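Local coordinates for quinoline 2-oxidoreductase large subunit (Pseudomonas putida, PDB 1T3Q), which binds a molybdopterin cytosine dinucleotide cofactor and probably hydroxylates quinoline at carbon 2 as the catalytic subunit of a molybdenum hydroxylase, at residues D174-I179 with A314-S319; G185-Q190 with D387-Q392; G346-P351 with V460-E465. All coordinates share one frame; numbering follows the deposited sequence.

Interaction 1 of 3, residues D174-I179 with A314-S319; sequences DELAPI and ALENRS. With SO4 (sulfate ion), chain K.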
loop_
_atom_site.group_PDB
_atom_site.type_symbol
_atom_site.label_atom_id
_atom_site.label_comp_id
_atom_site.label_asym_id
_atom_site.label_seq_id
_atom_site.Cartn_x
_atom_site.Cartn_y
_atom_site.Cartn_z
ATOM N N ASP B 174 19.116 -52.562 -15.527
ATOM C CA ASP B 174 19.638 -53.553 -16.465
ATOM C C ASP B 174 20.936 -54.143 -15.916
ATOM O O ASP B 174 21.645 -53.495 -15.144
ATOM C CB ASP B 174 19.906 -52.904 -17.827
ATOM C CG ASP B 174 18.637 -52.444 -18.515
ATOM O OD1 ASP B 174 18.717 -51.532 -19.365
ATOM O OD2 ASP B 174 17.556 -52.999 -18.210
ATOM N N GLU B 175 21.235 -55.378 -16.308
ATOM C CA GLU B 175 22.455 -56.055 -15.876
ATOM C C GLU B 175 23.584 -55.524 -16.755
ATOM O O GLU B 175 23.617 -55.790 -17.957
ATOM C CB GLU B 175 22.299 -57.569 -16.058
ATOM C CG GLU B 175 23.517 -58.395 -15.663
ATOM C CD GLU B 175 24.038 -58.043 -14.282
ATOM O OE1 GLU B 175 24.852 -57.096 -14.167
ATOM O OE2 GLU B 175 23.623 -58.707 -13.307
ATOM N N LEU B 176 24.511 -54.779 -16.159
ATOM C CA LEU B 176 25.600 -54.187 -16.930
ATOM C C LEU B 176 26.987 -54.795 -16.755
ATOM O O LEU B 176 27.870 -54.555 -17.579
ATOM C CB LEU B 176 25.678 -52.684 -16.636
ATOM C CG LEU B 176 24.386 -51.870 -16.739
ATOM C CD1 LEU B 176 24.720 -50.389 -16.558
ATOM C CD2 LEU B 176 23.711 -52.103 -18.089
ATOM N N ALA B 177 27.192 -55.566 -15.691
ATOM C CA ALA B 177 28.500 -56.170 -15.444
ATOM C C ALA B 177 29.086 -56.832 -16.691
ATOM O O ALA B 177 30.225 -56.556 -17.074
ATOM C CB ALA B 177 28.412 -57.181 -14.298
ATOM N N PRO B 178 28.320 -57.719 -17.344
ATOM C CA PRO B 178 28.871 -58.358 -18.542
ATOM C C PRO B 178 29.174 -57.372 -19.671
ATOM O O PRO B 178 30.084 -57.599 -20.465
ATOM C CB PRO B 178 27.800 -59.383 -18.914
ATOM C CG PRO B 178 26.539 -58.789 -18.355
ATOM C CD PRO B 178 26.985 -58.249 -17.025
ATOM N N ILE B 179 28.425 -56.277 -19.748
ATOM C CA ILE B 179 28.680 -55.295 -20.796
ATOM C C ILE B 179 30.012 -54.589 -20.532
ATOM O O ILE B 179 30.842 -54.457 -21.431
ATOM C CB ILE B 179 27.535 -54.255 -20.891
ATOM C CG1 ILE B 179 26.240 -54.956 -21.311
ATOM C CG2 ILE B 179 27.902 -53.164 -21.897
ATOM C CD1 ILE B 179 25.015 -54.047 -21.403
ATOM N N ALA B 314 26.215 -48.879 -22.682
ATOM C CA ALA B 314 25.587 -48.867 -21.370
ATOM C C ALA B 314 26.055 -47.713 -20.503
ATOM O O ALA B 314 27.178 -47.228 -20.638
ATOM C CB ALA B 314 25.869 -50.183 -20.652
ATOM N N LEU B 315 25.175 -47.282 -19.611
ATOM C CA LEU B 315 25.501 -46.215 -18.680
ATOM C C LEU B 315 25.021 -46.628 -17.300
ATOM O O LEU B 315 23.851 -46.966 -17.099
ATOM C CB LEU B 315 24.842 -44.898 -19.092
ATOM C CG LEU B 315 25.167 -43.700 -18.183
ATOM C CD1 LEU B 315 24.921 -42.405 -18.927
ATOM C CD2 LEU B 315 24.320 -43.756 -16.921
ATOM N N GLU B 316 25.936 -46.600 -16.346
ATOM C CA GLU B 316 25.613 -46.952 -14.974
ATOM C C GLU B 316 25.842 -45.724 -14.102
ATOM O O GLU B 316 26.827 -45.009 -14.286
ATOM C CB GLU B 316 26.515 -48.098 -14.525
ATOM C CG GLU B 316 26.342 -48.523 -13.087
ATOM C CD GLU B 316 27.053 -49.832 -12.797
ATOM O OE1 GLU B 316 28.246 -49.953 -13.157
ATOM O OE2 GLU B 316 26.419 -50.737 -12.210
ATOM N N ASN B 317 24.931 -45.462 -13.169
ATOM C CA ASN B 317 25.102 -44.316 -12.283
ATOM C C ASN B 317 24.468 -44.503 -10.920
ATOM O O ASN B 317 23.270 -44.754 -10.803
ATOM C CB ASN B 317 24.533 -43.039 -12.907
ATOM C CG ASN B 317 24.921 -41.783 -12.121
ATOM O OD1 ASN B 317 24.081 -40.935 -11.822
ATOM N ND2 ASN B 317 26.202 -41.663 -11.797
ATOM N N ARG B 318 25.294 -44.381 -9.891
ATOM C CA ARG B 318 24.848 -44.482 -8.506
ATOM C C ARG B 318 24.950 -43.040 -8.021
ATOM O O ARG B 318 26.048 -42.497 -7.889
ATOM C CB ARG B 318 25.790 -45.391 -7.718
ATOM C CG ARG B 318 25.560 -45.431 -6.214
ATOM C CD ARG B 318 26.590 -46.355 -5.570
ATOM N NE ARG B 318 26.673 -46.210 -4.118
ATOM C CZ ARG B 318 25.754 -46.644 -3.264
ATOM N NH1 ARG B 318 24.667 -47.261 -3.706
ATOM N NH2 ARG B 318 25.925 -46.457 -1.963
ATOM N N SER B 319 23.804 -42.417 -7.790
ATOM C CA SER B 319 23.762 -41.024 -7.371
ATOM C C SER B 319 23.302 -40.871 -5.926
ATOM O O SER B 319 22.252 -41.382 -5.546
ATOM C CB SER B 319 22.825 -40.252 -8.306
ATOM O OG SER B 319 22.855 -38.860 -8.051
HETATM S S SO4 K . 24.092 -48.901 0.163
HETATM O O1 SO4 K . 23.646 -50.205 -0.368
HETATM O O2 SO4 K . 25.488 -49.008 0.631
HETATM O O3 SO4 K . 24.015 -47.889 -0.902
HETATM O O4 SO4 K . 23.223 -48.500 1.285
#
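With CG of L176 anti to its own carbonyl carbon (chi1 -50°) and CG of E316 anti to its backbone N (chi1 177°), the two side chains run past each other in opposite directions. L176 CD1 lies 3.6 Å from E316 CB and also touches the carbonyl O of L315. Its second methyl, CD2, approaches CB of A314 at 3.9 Å. That same methyl of A314 meets CG2 of I179 at 3.8 Å, so one small side chain of strand 312-322 is gripped by two residues at the start of helix 177-182. E175 caps this start, its OE1 accepting from A177 N (3.2 Å). Farther along the strand, R318 holds a sulfate, probably from the crystallisation liquor: NH1 (2.9 Å) and NH2 (2.6 Å) both donate to its O3, which lies in the guanidinium plane. An alanine at R318 would probably leave the sulfate to R168 and deprive E301 and E356 of a long, weak ion-pair partner. No hydrogen bond joins the two segments, so what holds them to each other directly is mainly methyl contact, with the carboxylate of E316 toward the margin.

Interaction 2 of 3, residues G185-Q190 with D387-Q392; sequences GVVRGQ and DRAARQ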
loop_
_atom_site.group_PDB
_atom_site.type_symbol
_atom_site.label_atom_id
_atom_site.label_comp_id
_atom_site.label_asym_id
_atom_site.label_seq_id
_atom_site.Cartn_x
_atom_site.Cartn_y
_atom_site.Cartn_z
ATOM N N GLY B 185 35.485 -50.584 -24.965
ATOM C CA GLY B 185 35.978 -49.540 -24.091
ATOM C C GLY B 185 35.096 -49.245 -22.901
ATOM O O GLY B 185 33.891 -49.508 -22.903
ATOM N N VAL B 186 35.718 -48.688 -21.870
ATOM C CA VAL B 186 35.014 -48.322 -20.654
ATOM C C VAL B 186 35.688 -47.111 -20.021
ATOM O O VAL B 186 36.910 -46.992 -20.044
ATOM C CB VAL B 186 35.041 -49.471 -19.611
ATOM C CG1 VAL B 186 34.499 -48.975 -18.279
ATOM C CG2 VAL B 186 34.224 -50.660 -20.107
ATOM N N VAL B 187 34.877 -46.208 -19.482
ATOM C CA VAL B 187 35.375 -45.039 -18.770
ATOM C C VAL B 187 34.495 -44.945 -17.541
ATOM O O VAL B 187 33.282 -45.155 -17.625
ATOM C CB VAL B 187 35.256 -43.724 -19.585
ATOM C CG1 VAL B 187 36.273 -43.726 -20.715
ATOM C CG2 VAL B 187 33.840 -43.547 -20.118
ATOM N N ARG B 188 35.102 -44.648 -16.398
ATOM C CA ARG B 188 34.355 -44.549 -15.156
ATOM C C ARG B 188 34.889 -43.400 -14.320
ATOM O O ARG B 188 36.039 -42.988 -14.465
ATOM C CB ARG B 188 34.479 -45.853 -14.359
ATOM C CG ARG B 188 34.410 -47.099 -15.230
ATOM C CD ARG B 188 34.378 -48.398 -14.428
ATOM N NE ARG B 188 33.012 -48.854 -14.189
ATOM C CZ ARG B 188 32.637 -50.130 -14.196
ATOM N NH1 ARG B 188 33.527 -51.088 -14.430
ATOM N NH2 ARG B 188 31.367 -50.450 -13.982
ATOM N N GLY B 189 34.041 -42.884 -13.447
ATOM C CA GLY B 189 34.461 -41.799 -12.592
ATOM C C GLY B 189 33.616 -41.716 -11.344
ATOM O O GLY B 189 32.448 -42.116 -11.330
ATOM N N GLN B 190 34.225 -41.218 -10.279
ATOM C CA GLN B 190 33.515 -41.032 -9.030
ATOM C C GLN B 190 33.446 -39.519 -8.877
ATOM O O GLN B 190 34.304 -38.892 -8.252
ATOM C CB GLN B 190 34.280 -41.693 -7.885
ATOM C CG GLN B 190 34.513 -43.182 -8.130
ATOM C CD GLN B 190 35.060 -43.901 -6.917
ATOM O OE1 GLN B 190 36.034 -43.460 -6.307
ATOM N NE2 GLN B 190 34.438 -45.022 -6.563
ATOM N N ASP B 387 33.825 -37.126 -23.178
ATOM C CA ASP B 387 35.038 -36.525 -23.726
ATOM C C ASP B 387 36.222 -37.462 -23.519
ATOM O O ASP B 387 37.104 -37.562 -24.372
ATOM C CB ASP B 387 35.353 -35.185 -23.042
ATOM C CG ASP B 387 34.656 -34.000 -23.702
ATOM O OD1 ASP B 387 34.995 -32.845 -23.352
ATOM O OD2 ASP B 387 33.777 -34.207 -24.562
ATOM N N ARG B 388 36.246 -38.136 -22.374
ATOM C CA ARG B 388 37.326 -39.061 -22.058
ATOM C C ARG B 388 37.280 -40.259 -23.000
ATOM O O ARG B 388 38.318 -40.762 -23.430
ATOM C CB ARG B 388 37.206 -39.547 -20.614
ATOM C CG ARG B 388 38.403 -40.347 -20.129
ATOM C CD ARG B 388 38.204 -40.803 -18.694
ATOM N NE ARG B 388 37.993 -39.674 -17.789
ATOM C CZ ARG B 388 37.569 -39.792 -16.536
ATOM N NH1 ARG B 388 37.406 -38.712 -15.786
ATOM N NH2 ARG B 388 37.298 -40.992 -16.033
ATOM N N ALA B 389 36.073 -40.718 -23.307
ATOM C CA ALA B 389 35.896 -41.850 -24.208
ATOM C C ALA B 389 36.386 -41.454 -25.593
ATOM O O ALA B 389 37.040 -42.234 -26.278
ATOM C CB ALA B 389 34.425 -42.250 -24.267
ATOM N N ALA B 390 36.066 -40.231 -25.998
ATOM C CA ALA B 390 36.480 -39.737 -27.302
ATOM C C ALA B 390 37.999 -39.743 -27.409
ATOM O O ALA B 390 38.550 -40.286 -28.365
ATOM C CB ALA B 390 35.938 -38.323 -27.530
ATOM N N ARG B 391 38.677 -39.147 -26.429
ATOM C CA ARG B 391 40.137 -39.099 -26.448
ATOM C C ARG B 391 40.736 -40.494 -26.504
ATOM O O ARG B 391 41.734 -40.721 -27.183
ATOM C CB ARG B 391 40.692 -38.367 -25.215
ATOM C CG ARG B 391 40.640 -36.848 -25.303
ATOM C CD ARG B 391 41.463 -36.206 -24.176
ATOM N NE ARG B 391 40.948 -36.571 -22.861
ATOM C CZ ARG B 391 39.907 -35.992 -22.277
ATOM N NH1 ARG B 391 39.510 -36.401 -21.080
ATOM N NH2 ARG B 391 39.278 -34.988 -22.875
ATOM N N GLN B 392 40.128 -41.426 -25.784
ATOM C CA GLN B 392 40.620 -42.794 -25.768
ATOM C C GLN B 392 40.537 -43.433 -27.155
ATOM O O GLN B 392 41.394 -44.230 -27.533
ATOM C CB GLN B 392 39.818 -43.614 -24.753
ATOM C CG GLN B 392 40.025 -45.111 -24.840
ATOM C CD GLN B 392 39.227 -45.860 -23.788
ATOM O OE1 GLN B 392 38.809 -46.999 -24.002
ATOM N NE2 GLN B 392 39.023 -45.226 -22.638
HETATM O O HOH W 1 38.671 -48.855 -22.108
HETATM O O HOH W 2 37.865 -43.711 -16.974
#
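V187 meets R388, A389 and Q392 where helix 375-393 packs on one face of a mixed beta sheet in the molybdopterin-binding region. The short helix and strand segments run roughly antiparallel, at 144°, with axes 8.5 Å apart. V187 directs its side chain at the helix, and CG1, anti to its carbonyl carbon, is the methyl that does the touching: CG and CD of R388 each lie 4.0 Å from it, and CB of A389 is slightly farther. F306 of the neighbouring strand 298-306 packs on V187, A389 and Q392.

R388 leaves the helix with CG anti to the backbone N and stays extended as far as CD, after which chi3 (-58°) turns NE out of that line. Its guanidinium meets the strand edge-on. NH2 gives a weak bond to R188 O, 2.8 Å long but bent to 118°, and also donates to a water that accepts from R188 N. NH1 forms a salt bridge with E769; the other carboxylate oxygen of E769 receives Q190 N. The side chain of R188 leaves the opposite face, where it makes a cation-pi contact with F180.

Q392, by contrast, is extended beyond CG, and slides past V187 in the opposite direction. Its NE2 lies 3.7 Å from V187 CG1, while OE1 accepts a 2.7 Å bond from a second water, which in turn accepts from V186 N at 3.0 Å.

Interaction 3 of 3, residues G346-P351 with V460-E465; sequences GVYKVP and VSVFNE. Unlike the reference sequence in segment 460-465: E465 (reference Asp).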
loop_
_atom_site.group_PDB
_atom_site.type_symbol
_atom_site.label_atom_id
_atom_site.label_comp_id
_atom_site.label_asym_id
_atom_site.label_seq_id
_atom_site.Cartn_x
_atom_site.Cartn_y
_atom_site.Cartn_z
ATOM N N GLY B 346 20.231 -37.729 -21.004
ATOM C CA GLY B 346 20.225 -36.497 -21.759
ATOM C C GLY B 346 19.776 -36.638 -23.202
ATOM O O GLY B 346 18.682 -37.114 -23.501
ATOM N N VAL B 347 20.666 -36.245 -24.098
ATOM C CA VAL B 347 20.415 -36.228 -25.530
ATOM C C VAL B 347 20.844 -37.492 -26.291
ATOM O O VAL B 347 20.674 -37.583 -27.512
ATOM C CB VAL B 347 21.147 -34.979 -26.093
ATOM C CG1 VAL B 347 22.247 -35.366 -27.043
ATOM C CG2 VAL B 347 20.165 -34.033 -26.686
ATOM N N TYR B 348 21.351 -38.483 -25.563
ATOM C CA TYR B 348 21.891 -39.683 -26.183
ATOM C C TYR B 348 21.073 -40.962 -26.152
ATOM O O TYR B 348 20.190 -41.141 -25.320
ATOM C CB TYR B 348 23.259 -39.962 -25.563
ATOM C CG TYR B 348 24.127 -38.726 -25.456
ATOM C CD1 TYR B 348 24.872 -38.274 -26.544
ATOM C CD2 TYR B 348 24.180 -37.992 -24.270
ATOM C CE1 TYR B 348 25.655 -37.119 -26.453
ATOM C CE2 TYR B 348 24.954 -36.839 -24.168
ATOM C CZ TYR B 348 25.688 -36.410 -25.259
ATOM O OH TYR B 348 26.453 -35.269 -25.154
ATOM N N LYS B 349 21.403 -41.855 -27.079
ATOM C CA LYS B 349 20.755 -43.151 -27.179
ATOM C C LYS B 349 21.658 -44.172 -26.484
ATOM O O LYS B 349 22.751 -44.477 -26.956
ATOM C CB LYS B 349 20.542 -43.520 -28.653
ATOM C CG LYS B 349 19.559 -42.594 -29.369
ATOM C CD LYS B 349 19.242 -43.042 -30.795
ATOM C CE LYS B 349 20.411 -42.835 -31.740
ATOM N NZ LYS B 349 20.052 -43.204 -33.144
ATOM N N VAL B 350 21.200 -44.671 -25.340
ATOM C CA VAL B 350 21.941 -45.655 -24.555
ATOM C C VAL B 350 20.949 -46.778 -24.266
ATOM O O VAL B 350 20.042 -46.618 -23.452
ATOM C CB VAL B 350 22.437 -45.048 -23.217
ATOM C CG1 VAL B 350 23.334 -46.043 -22.496
ATOM C CG2 VAL B 350 23.187 -43.744 -23.482
ATOM N N PRO B 351 21.118 -47.934 -24.926
ATOM C CA PRO B 351 20.236 -49.097 -24.768
ATOM C C PRO B 351 20.145 -49.777 -23.401
ATOM O O PRO B 351 19.080 -50.277 -23.034
ATOM C CB PRO B 351 20.732 -50.043 -25.855
ATOM C CG PRO B 351 22.197 -49.770 -25.872
ATOM C CD PRO B 351 22.254 -48.259 -25.808
ATOM N N VAL B 460 33.425 -29.737 -23.878
ATOM C CA VAL B 460 32.161 -29.715 -24.598
ATOM C C VAL B 460 31.020 -30.293 -23.777
ATOM O O VAL B 460 31.194 -31.272 -23.052
ATOM C CB VAL B 460 32.266 -30.507 -25.923
ATOM C CG1 VAL B 460 30.909 -30.546 -26.629
ATOM C CG2 VAL B 460 33.302 -29.861 -26.821
ATOM N N SER B 461 29.856 -29.668 -23.891
ATOM C CA SER B 461 28.665 -30.127 -23.191
ATOM C C SER B 461 27.434 -29.891 -24.053
ATOM O O SER B 461 27.143 -28.758 -24.435
ATOM C CB SER B 461 28.502 -29.386 -21.861
ATOM O OG SER B 461 27.279 -29.744 -21.242
ATOM N N VAL B 462 26.722 -30.970 -24.369
ATOM C CA VAL B 462 25.505 -30.892 -25.166
ATOM C C VAL B 462 24.366 -31.335 -24.257
ATOM O O VAL B 462 24.485 -32.338 -23.550
ATOM C CB VAL B 462 25.594 -31.813 -26.397
ATOM C CG1 VAL B 462 24.293 -31.759 -27.184
ATOM C CG2 VAL B 462 26.772 -31.380 -27.276
ATOM N N PHE B 463 23.263 -30.596 -24.275
ATOM C CA PHE B 463 22.147 -30.922 -23.397
ATOM C C PHE B 463 20.761 -30.737 -23.999
ATOM O O PHE B 463 20.588 -30.178 -25.084
ATOM C CB PHE B 463 22.199 -30.030 -22.148
ATOM C CG PHE B 463 21.752 -28.610 -22.410
ATOM C CD1 PHE B 463 22.604 -27.698 -23.028
ATOM C CD2 PHE B 463 20.445 -28.218 -22.130
ATOM C CE1 PHE B 463 22.160 -26.422 -23.370
ATOM C CE2 PHE B 463 19.990 -26.944 -22.470
ATOM C CZ PHE B 463 20.853 -26.043 -23.095
ATOM N N ASN B 464 19.775 -31.230 -23.256
ATOM C CA ASN B 464 18.371 -31.049 -23.576
ATOM C C ASN B 464 17.862 -30.714 -22.173
ATOM O O ASN B 464 18.567 -30.967 -21.193
ATOM C CB ASN B 464 17.742 -32.312 -24.204
ATOM C CG ASN B 464 17.403 -33.391 -23.201
ATOM O OD1 ASN B 464 17.919 -33.420 -22.088
ATOM N ND2 ASN B 464 16.535 -34.310 -23.613
ATOM N N GLU B 465 16.679 -30.126 -22.063
ATOM C CA GLU B 465 16.178 -29.709 -20.761
ATOM C C GLU B 465 14.657 -29.669 -20.719
ATOM O O GLU B 465 14.019 -29.227 -21.676
ATOM C CB GLU B 465 16.745 -28.308 -20.463
ATOM C CG GLU B 465 16.064 -27.520 -19.359
ATOM C CD GLU B 465 16.485 -26.046 -19.346
ATOM O OE1 GLU B 465 16.124 -25.333 -18.389
ATOM O OE2 GLU B 465 17.164 -25.595 -20.294
HETATM O O HOH W 3 22.731 -34.443 -23.043
#
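The loop between helix 337-342 and strand 352-360 packs through V347 and Y348 onto V462 and N464 of strand 454-467, an edge strand, within this chain, of a four-stranded mixed sheet. V347 divides its two methyls between neighbours: CG1 lies 4.1 Å from V462 CG1, and CG2 rests 3.9 Å from N464 CB. A chi1 of 116° puts these methyls away from a staggered arrangement, which suggests some strain. CG1 of V347 also stands over the centre of the Y348 ring, 3.8 Å above its plane. The Y348 hydroxyl reaches the strand, OH lying 3.8 Å from V462 CB; it is hydrogen-bonded to E383 of helix 375-393.

No direct hydrogen bond joins the segments. A water does so instead, accepting from V347 N (2.9 Å) and donating to V462 O (2.8 Å), an oxygen that Q379 NE2 also reaches, so two donors satisfy this buried carbonyl. N464 carries CG between its backbone N and carbonyl carbon (chi1 78°), and its amide lies beside G346, but ND2 bonds to Q419. On the other face of the strand, the side chain of F463 is about 10 Å from the bound pterin cytosine dinucleotide, and E465 packs on E743 of the molybdenum pocket. The arrangement fits the junction of the two molybdopterin-binding regions that enclose the cofactor in the xanthine dehydrogenase family.

In the fold
Interactions 1 and 2 serve the same mixed sheet, while interaction 3 joins a loop leading into that sheet to a strand of another. Interaction 3 is buried throughout; its polar groups turn to a water, to helix 375-393 and to Q419. Interaction 1 is mostly buried, without hydrogen bonds across the segments and mainly apolar, whereas interaction 2, partly exposed, adds charged and water-mediated links around one valine. Helix 375-393 is common ground for interactions 2 and 3, which touch between D387 and V460. E316 and R188 form a long, weak ion pair between interactions 1 and 2, and V350 packs on the backbone of A314 and L315, linking interactions 1 and 3.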